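Local coordinates for phenazine biosynthesis protein, PhzF family (Bacillus anthracis, PDB 3EDN), which is of unknown specific function but, as a PhzF-family protein with a diaminopimelate epimerase-like fold, is probably an isomerase-type enzyme related to those of phenazine biosynthesis, at residues F50-S53 with I59-R62. Numbering follows the deposited sequence.
Sequences FVLS and IRMR. With SO4 (sulfate ion), chain O.
Leu52 and Arg60 face each other as an antiparallel hydrogen-bonded pair, with Leu52 N 2.8 Å from Arg60 O and Arg60 N 2.9 Å from Leu52 O. Phe50 and Arg62 form the next such pair. Between them Val51 and Met61, a selenomethionine, make a non-hydrogen-bonded pair.

The Arg60 side chain adds a fifth bond. Its chain starts anti to the backbone N (chi1 176°) and bends at chi3. This turns Arg60 NE back onto Ser53 O at 2.9 Å. The acceptor lies close to the guanidinium plane and the bond is nearly straight (163° at the hydrogen). Leu52 CB lies over one face of this guanidinium. Leu52 CD1 rests on the aliphatic part of Arg62, 3.6 Å from Arg62 CD. Past this contact the Arg62 chain bends and carries its guanidinium off the strand pair. Arg62 NH2 donates to sulfate O2 at 2.8 Å.

Lys101 NZ and Glu34 N of the second subunit also bind the sulfate. NH1 of each arginine bonds the same oxygen of a succinic acid. Both ligands probably come from the crystallisation liquor. Glu69 holds Arg62 NE in a salt bridge, and Glu33 of the second subunit accepts from Arg62 NH1. Arg60 NH2 donates to Asp29 O of that subunit. Val51 and Met61 pack on helix 74-86, Phe50 and Leu52 on helix 33-43.

The arrangement is a beta hairpin, strands 48-52 and 59-64, within the diaminopimelate epimerase-like fold.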
loop_
_atom_site.group_PDB
_atom_site.type_symbol
_atom_site.label_atom_id
_atom_site.label_comp_id
_atom_site.label_asym_id
_atom_site.label_seq_id
_atom_site.Cartn_x
_atom_site.Cartn_y
_atom_site.Cartn_z
ATOM N N PHE A 50 -2.471 9.459 6.197
ATOM C CA PHE A 50 -1.799 8.326 6.800
ATOM C C PHE A 50 -0.313 8.625 6.907
ATOM O O PHE A 50 0.331 8.926 5.901
ATOM C CB PHE A 50 -2.038 7.113 5.911
ATOM C CG PHE A 50 -3.490 6.740 5.826
ATOM C CD1 PHE A 50 -4.015 5.803 6.703
ATOM C CD2 PHE A 50 -4.329 7.345 4.906
ATOM C CE1 PHE A 50 -5.355 5.465 6.666
ATOM C CE2 PHE A 50 -5.683 7.024 4.869
ATOM C CZ PHE A 50 -6.190 6.078 5.741
ATOM N N VAL A 51 0.212 8.580 8.132
ATOM C CA VAL A 51 1.612 8.930 8.383
ATOM C C VAL A 51 2.484 7.683 8.321
ATOM O O VAL A 51 2.181 6.696 8.996
ATOM C CB VAL A 51 1.764 9.607 9.755
ATOM C CG1 VAL A 51 3.221 9.972 10.049
ATOM C CG2 VAL A 51 0.869 10.857 9.830
ATOM N N LEU A 52 3.526 7.731 7.502
ATOM C CA LEU A 52 4.301 6.547 7.102
ATOM C C LEU A 52 5.803 6.797 7.203
ATOM O O LEU A 52 6.255 7.941 7.308
ATOM C CB LEU A 52 3.962 6.186 5.655
ATOM C CG LEU A 52 2.485 5.833 5.471
ATOM C CD1 LEU A 52 1.984 6.021 4.048
ATOM C CD2 LEU A 52 2.286 4.393 5.891
ATOM N N SER A 53 6.570 5.712 7.181
ATOM C CA SER A 53 8.030 5.824 7.184
ATOM C C SER A 53 8.521 6.204 5.789
ATOM O O SER A 53 7.879 5.894 4.793
ATOM C CB SER A 53 8.681 4.499 7.623
ATOM O OG SER A 53 8.434 4.225 8.998
ATOM N N ILE A 59 9.299 12.082 7.095
ATOM C CA ILE A 59 8.134 11.209 7.074
ATOM C C ILE A 59 7.591 11.116 5.666
ATOM O O ILE A 59 8.003 11.872 4.789
ATOM C CB ILE A 59 6.998 11.689 8.019
ATOM C CG1 ILE A 59 6.382 12.996 7.512
ATOM C CG2 ILE A 59 7.506 11.872 9.438
ATOM C CD1 ILE A 59 5.056 13.344 8.223
ATOM N N ARG A 60 6.684 10.165 5.458
ATOM C CA ARG A 60 5.931 10.046 4.223
ATOM C C ARG A 60 4.456 10.193 4.589
ATOM O O ARG A 60 4.040 9.858 5.703
ATOM C CB ARG A 60 6.210 8.690 3.566
ATOM C CG ARG A 60 5.428 8.370 2.308
ATOM C CD ARG A 60 6.098 7.179 1.579
ATOM N NE ARG A 60 6.176 5.978 2.424
ATOM C CZ ARG A 60 5.335 4.947 2.336
ATOM N NH1 ARG A 60 4.362 4.945 1.439
ATOM N NH2 ARG A 60 5.476 3.904 3.153
HETATM N N MSE A 61 3.660 10.715 3.666
HETATM C CA MSE A 61 2.224 10.829 3.909
HETATM C C MSE A 61 1.474 10.363 2.689
HETATM O O MSE A 61 1.859 10.682 1.572
HETATM C CB MSE A 61 1.832 12.284 4.162
HETATM C CG MSE A 61 2.045 12.762 5.565
HETATM SE SE MSE A 61 1.120 14.465 5.851
HETATM C CE MSE A 61 -0.612 13.876 5.824
ATOM N N ARG A 62 0.388 9.628 2.895
ATOM C CA ARG A 62 -0.547 9.354 1.808
ATOM C C ARG A 62 -1.892 9.965 2.174
ATOM O O ARG A 62 -2.254 10.034 3.364
ATOM C CB ARG A 62 -0.644 7.851 1.521
ATOM C CG ARG A 62 0.650 7.287 0.920
ATOM C CD ARG A 62 0.596 5.772 0.720
ATOM N NE ARG A 62 -0.156 5.395 -0.462
ATOM C CZ ARG A 62 -0.135 4.187 -1.018
ATOM N NH1 ARG A 62 0.618 3.205 -0.497
ATOM N NH2 ARG A 62 -0.852 3.970 -2.115
HETATM S S SO4 O . 0.415 2.010 -4.918
HETATM O O1 SO4 O . 1.362 0.930 -4.667
HETATM O O2 SO4 O . -0.697 1.942 -3.980
HETATM O O3 SO4 O . 1.103 3.291 -4.804
HETATM O O4 SO4 O . -0.090 1.833 -6.281
#